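Local coordinates for protein copper-containing nitrite reductase (Hyphomicrobium denitrificans 1NES1, PDB 6TFD) that probably reduces nitrite to nitric oxide with electrons from cytochrome c, using bound copper ions, at residues G65-I70 with S104-K109; N71-E76 with N98-F103. All blocks are in the same frame, centred on the assembly; numbering follows the deposited sequence.

How the contacts relate
Contacts 1 and 2 are successive lengths of one antiparallel ladder between strands 67-73 and 100-106, with centres about 19 Å apart. Along the chain, contact 2 is nested inside the loop closed by contact 1. They join without a break: Ile70 N of contact 1 lies 2.9 Å from Phe103 O of contact 2, probably as a hydrogen bond. Contact 2 is nearer the copper bound by His80, Cys117, His122 and Met127; the side chain of Leu72 is about 7 Å from the ion, that of Ile70 about 13 Å. Both contacts also meet the second subunit.

Contact 1: residues G65-I70 with S104-K109; sequences GETVQI and SFIASK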
loop_
_atom_site.group_PDB
_atom_site.type_symbol
_atom_site.label_atom_id
_atom_site.label_comp_id
_atom_site.label_asym_id
_atom_site.label_seq_id
_atom_site.Cartn_x
_atom_site.Cartn_y
_atom_site.Cartn_z
ATOM N N GLY A 65 37.529 19.173 -16.782
ATOM C CA GLY A 65 38.433 19.125 -15.619
ATOM C C GLY A 65 37.739 18.796 -14.301
ATOM O O GLY A 65 38.461 18.603 -13.306
ATOM N N GLU A 66 36.405 18.704 -14.259
ATOM C CA GLU A 66 35.666 18.328 -13.018
ATOM C C GLU A 66 35.901 16.840 -12.710
ATOM O O GLU A 66 36.225 16.048 -13.620
ATOM C CB GLU A 66 34.182 18.696 -13.129
ATOM C CG GLU A 66 33.922 20.198 -13.019
ATOM C CD GLU A 66 32.482 20.675 -13.131
ATOM O OE1 GLU A 66 31.661 19.984 -13.798
ATOM O OE2 GLU A 66 32.185 21.766 -12.566
ATOM N N THR A 67 35.834 16.494 -11.431
ATOM C CA THR A 67 35.788 15.101 -10.935
ATOM C C THR A 67 34.314 14.699 -10.884
ATOM O O THR A 67 33.500 15.447 -10.269
ATOM C CB THR A 67 36.505 14.981 -9.587
ATOM O OG1 THR A 67 37.849 15.403 -9.787
ATOM C CG2 THR A 67 36.523 13.565 -9.058
ATOM N N VAL A 68 33.986 13.576 -11.526
ATOM C CA VAL A 68 32.591 13.095 -11.741
ATOM C C VAL A 68 32.427 11.834 -10.902
ATOM O O VAL A 68 33.287 10.933 -11.026
ATOM C CB VAL A 68 32.321 12.843 -13.236
ATOM C CG1 VAL A 68 30.952 12.233 -13.494
ATOM C CG2 VAL A 68 32.479 14.132 -14.027
ATOM N N GLN A 69 31.415 11.831 -10.035
ATOM C CA GLN A 69 31.007 10.669 -9.204
ATOM C C GLN A 69 29.620 10.275 -9.698
ATOM O O GLN A 69 28.749 11.181 -9.803
ATOM C CB GLN A 69 30.992 11.032 -7.718
ATOM C CG GLN A 69 30.782 9.852 -6.773
ATOM C CD GLN A 69 30.494 10.264 -5.340
ATOM O OE1 GLN A 69 31.168 11.119 -4.771
ATOM N NE2 GLN A 69 29.496 9.641 -4.728
ATOM N N ILE A 70 29.456 9.011 -10.083
ATOM C CA ILE A 70 28.150 8.457 -10.531
ATOM C C ILE A 70 27.785 7.339 -9.560
ATOM O O ILE A 70 28.608 6.415 -9.391
ATOM C CB ILE A 70 28.216 7.958 -11.985
ATOM C CG1 ILE A 70 28.421 9.110 -12.971
ATOM C CG2 ILE A 70 26.974 7.137 -12.342
ATOM C CD1 ILE A 70 28.739 8.648 -14.383
ATOM N N SER A 104 34.093 6.985 -10.096
ATOM C CA SER A 104 34.519 8.369 -10.398
ATOM C C SER A 104 35.645 8.377 -11.427
ATOM O O SER A 104 36.318 7.329 -11.640
ATOM C CB SER A 104 34.936 9.092 -9.145
ATOM O OG SER A 104 35.870 8.317 -8.412
ATOM N N PHE A 105 35.851 9.562 -11.995
ATOM C CA PHE A 105 36.854 9.854 -13.046
ATOM C C PHE A 105 36.961 11.376 -13.170
ATOM O O PHE A 105 36.068 12.090 -12.671
ATOM C CB PHE A 105 36.480 9.163 -14.369
ATOM C CG PHE A 105 35.149 9.574 -14.955
ATOM C CD1 PHE A 105 33.976 8.963 -14.551
ATOM C CD2 PHE A 105 35.067 10.584 -15.896
ATOM C CE1 PHE A 105 32.748 9.368 -15.057
ATOM C CE2 PHE A 105 33.841 10.997 -16.397
ATOM C CZ PHE A 105 32.680 10.382 -15.984
ATOM N N ILE A 106 38.039 11.851 -13.796
ATOM C CA ILE A 106 38.229 13.288 -14.140
ATOM C C ILE A 106 37.752 13.473 -15.582
ATOM O O ILE A 106 38.283 12.800 -16.478
ATOM C CB ILE A 106 39.687 13.740 -13.917
ATOM C CG1 ILE A 106 40.116 13.583 -12.453
ATOM C CG2 ILE A 106 39.887 15.174 -14.394
ATOM C CD1 ILE A 106 40.772 12.244 -12.135
ATOM N N ALA A 107 36.784 14.367 -15.775
ATOM C CA ALA A 107 36.253 14.786 -17.088
ATOM C C ALA A 107 37.331 15.558 -17.860
ATOM O O ALA A 107 37.183 16.751 -18.095
ATOM C CB ALA A 107 35.002 15.594 -16.858
ATOM N N SER A 108 38.403 14.880 -18.243
ATOM C CA SER A 108 39.575 15.496 -18.909
ATOM C C SER A 108 39.303 15.740 -20.401
ATOM O O SER A 108 40.065 16.523 -20.998
ATOM C CB SER A 108 40.807 14.648 -18.695
ATOM O OG SER A 108 40.530 13.280 -18.947
ATOM N N LYS A 109 38.274 15.105 -20.982
ATOM C CA LYS A 109 37.987 15.136 -22.446
ATOM C C LYS A 109 36.635 15.801 -22.723
ATOM O O LYS A 109 35.617 15.404 -22.120
ATOM C CB LYS A 109 38.012 13.721 -23.024
ATOM C CG LYS A 109 39.239 12.882 -22.688
ATOM C CD LYS A 109 38.970 11.370 -22.754
ATOM C CE LYS A 109 40.175 10.523 -23.125
ATOM N NZ LYS A 109 40.808 9.888 -21.948
#
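Val68 and Phe105 form a hydrogen-bonded antiparallel pair whose side chains lie alongside each other on the inner face of the sheet. The bond from Val68 N to Phe105 O is short (2.8 Å) and almost straight, and Phe105 N returns a 3.1 Å bond to Val68 O. Phe105 CG sits between the backbone N and the carbonyl carbon (chi1 60°), which turns the ring against Val68: CB of Val68 stands over one face, off centre, in a CH-pi contact 4.0 Å from the ring centroid. Ile70 CD1 meets the edge of that ring at CE1, 4.1 Å away. Ala107 CB closes the packing against Val68 CG2, while Leu131 and Tyr87 touch the ring and Val62 and Val133 press on Ala107.

The other face, bearing Thr67, Gln69, Ser104 and Ile106, is looser. Ile106, exposed, lays CG1 3.9 Å from Thr67 OG1 and its CG2 methyl against the Gly65 and Glu66 carbonyl oxygens. Ser104 OG is hydrogen-bonded to Pro266 O of the second subunit, and that proline also packs on Thr67. At the solvent-facing end, Gly65 N bonds to Ala107 O (2.8 Å), approaching from above the carbonyl plane, and Ala107 N to Glu66 O. Ala107 itself centres an inverse gamma turn. The pairing is an antiparallel ladder of a cupredoxin-type beta-sandwich, with one face in the core and the other partly at a subunit interface.

Contact 2: residues N71-E76 with N98-F103; sequences NLINGE and NASSTF
Close to the copper-binding loops of the cupredoxin domain, the antiparallel ladder between strands 67-73 and 100-106 pairs Leu72 with Ser101 and continues into the meeting of Asn74 with Ala99 and Asn98. Leu72 N bonds to Ser101 O at 2.9 Å, and Ser101 N returns a bond to Leu72 O. Leu72 CB rests against the Ser101 carbonyl on the face turned to the copper site.

Asn71 and Thr102 lie side by side on the other face. The amide oxygen OD1 of Asn71 comes up against CB and CG2 of Thr102; the approach is very close (3.1 Å from OD1 to CB) and, with the Thr102 first torsion off any staggered position, doubtful in detail. OD1 also accepts from Gln69 NE2. Next along this face, Ser100 OG faces the fork of Ile73, 3.9 Å from both CG1 and CG2. Held beside its own backbone N (chi1 -49°), that hydroxyl reaches back to donate to Asn98 O at 2.7 Å, and it is also bonded to Tyr318 N of the second subunit.

Beyond the strands, Asn74 N bonds nearly straight to Ala99 O. Two donors grip Asn74 O: Asn98 N at 2.8 Å, and a water that also donates to Asn98 OD1 and so bridges the exposed end. With its CG anti to the backbone N, the Asn74 side chain carries ND2 to Ala78 O and Val94 O, tying the two neighbouring loops together. Glu76 OE2 bonds to NE2 of the copper ligand His80, a second-shell link that probably helps orient that imidazole. The arrangement is that of a cupredoxin strand leading into the loop that supplies a histidine of a type 1 copper site.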
loop_
_atom_site.group_PDB
_atom_site.type_symbol
_atom_site.label_atom_id
_atom_site.label_comp_id
_atom_site.label_asym_id
_atom_site.label_seq_id
_atom_site.Cartn_x
_atom_site.Cartn_y
_atom_site.Cartn_z
ATOM N N ASN A 71 26.607 7.443 -8.953
ATOM C CA ASN A 71 26.037 6.415 -8.048
ATOM C C ASN A 71 24.965 5.609 -8.798
ATOM O O ASN A 71 23.865 6.174 -9.059
ATOM C CB ASN A 71 25.428 7.071 -6.813
ATOM C CG ASN A 71 26.365 8.045 -6.140
ATOM O OD1 ASN A 71 27.535 7.733 -5.883
ATOM N ND2 ASN A 71 25.838 9.219 -5.830
ATOM N N LEU A 72 25.236 4.332 -9.085
ATOM C CA LEU A 72 24.222 3.406 -9.654
ATOM C C LEU A 72 23.480 2.645 -8.542
ATOM O O LEU A 72 24.133 1.924 -7.761
ATOM C CB LEU A 72 24.893 2.414 -10.609
ATOM C CG LEU A 72 23.912 1.518 -11.358
ATOM C CD1 LEU A 72 23.013 2.352 -12.256
ATOM C CD2 LEU A 72 24.647 0.468 -12.169
ATOM N N ILE A 73 22.149 2.736 -8.534
ATOM C CA ILE A 73 21.250 1.983 -7.612
ATOM C C ILE A 73 20.297 1.130 -8.449
ATOM O O ILE A 73 19.613 1.687 -9.327
ATOM C CB ILE A 73 20.512 2.960 -6.684
ATOM C CG1 ILE A 73 21.512 3.933 -6.048
ATOM C CG2 ILE A 73 19.697 2.193 -5.652
ATOM C CD1 ILE A 73 20.941 4.874 -4.999
ATOM N N ASN A 74 20.343 -0.184 -8.240
ATOM C CA ASN A 74 19.452 -1.189 -8.874
ATOM C C ASN A 74 18.015 -0.912 -8.411
ATOM O O ASN A 74 17.780 -0.926 -7.202
ATOM C CB ASN A 74 19.889 -2.614 -8.521
ATOM C CG ASN A 74 19.093 -3.681 -9.247
ATOM O OD1 ASN A 74 17.869 -3.708 -9.159
ATOM N ND2 ASN A 74 19.770 -4.588 -9.935
ATOM N N GLY A 75 17.097 -0.660 -9.339
ATOM C CA GLY A 75 15.713 -0.287 -9.007
ATOM C C GLY A 75 14.753 -1.468 -9.034
ATOM O O GLY A 75 13.960 -1.559 -8.098
ATOM N N GLU A 76 14.810 -2.325 -10.059
ATOM C CA GLU A 76 13.725 -3.306 -10.389
ATOM C C GLU A 76 14.189 -4.760 -10.200
ATOM O O GLU A 76 13.319 -5.624 -10.090
ATOM C CB GLU A 76 13.166 -3.023 -11.791
ATOM C CG GLU A 76 14.022 -3.533 -12.946
ATOM C CD GLU A 76 15.491 -3.152 -12.923
ATOM O OE1 GLU A 76 15.805 -1.989 -12.609
ATOM O OE2 GLU A 76 16.314 -4.027 -13.188
ATOM N N ASN A 98 18.077 -2.264 -4.735
ATOM C CA ASN A 98 18.777 -1.363 -3.776
ATOM C C ASN A 98 20.299 -1.596 -3.817
ATOM O O ASN A 98 21.031 -0.764 -3.273
ATOM C CB ASN A 98 18.218 -1.516 -2.362
ATOM C CG ASN A 98 16.776 -1.071 -2.226
ATOM O OD1 ASN A 98 16.284 -0.285 -3.025
ATOM N ND2 ASN A 98 16.113 -1.511 -1.171
ATOM N N ALA A 99 20.776 -2.682 -4.426
ATOM C CA ALA A 99 22.220 -2.916 -4.636
ATOM C C ALA A 99 22.790 -1.741 -5.438
ATOM O O ALA A 99 22.161 -1.331 -6.447
ATOM C CB ALA A 99 22.477 -4.223 -5.328
ATOM N N SER A 100 23.940 -1.241 -4.980
ATOM C CA SER A 100 24.544 0.054 -5.366
ATOM C C SER A 100 26.041 -0.144 -5.638
ATOM O O SER A 100 26.639 -1.031 -5.018
ATOM C CB SER A 100 24.315 1.060 -4.277
ATOM O OG SER A 100 22.956 1.086 -3.872
ATOM N N SER A 101 26.582 0.617 -6.592
ATOM C CA SER A 101 28.023 0.721 -6.941
ATOM C C SER A 101 28.282 2.164 -7.369
ATOM O O SER A 101 27.483 2.689 -8.167
ATOM C CB SER A 101 28.388 -0.273 -8.021
ATOM O OG SER A 101 29.772 -0.273 -8.335
ATOM N N THR A 102 29.292 2.831 -6.810
ATOM C CA THR A 102 29.659 4.204 -7.246
ATOM C C THR A 102 31.087 4.167 -7.784
ATOM O O THR A 102 31.898 3.314 -7.326
ATOM C CB THR A 102 29.399 5.291 -6.187
ATOM O OG1 THR A 102 30.631 5.847 -5.737
ATOM C CG2 THR A 102 28.608 4.818 -4.994
ATOM N N PHE A 103 31.322 5.001 -8.795
ATOM C CA PHE A 103 32.618 5.150 -9.506
ATOM C C PHE A 103 32.839 6.636 -9.832
ATOM O O PHE A 103 31.875 7.453 -9.802
ATOM C CB PHE A 103 32.691 4.231 -10.732
ATOM C CG PHE A 103 31.796 4.571 -11.902
ATOM C CD1 PHE A 103 30.452 4.218 -11.905
ATOM C CD2 PHE A 103 32.306 5.198 -13.026
ATOM C CE1 PHE A 103 29.639 4.514 -12.991
ATOM C CE2 PHE A 103 31.492 5.491 -14.107
ATOM C CZ PHE A 103 30.166 5.139 -14.093
HETATM O O HOH W 1 16.386 0.839 -5.549
#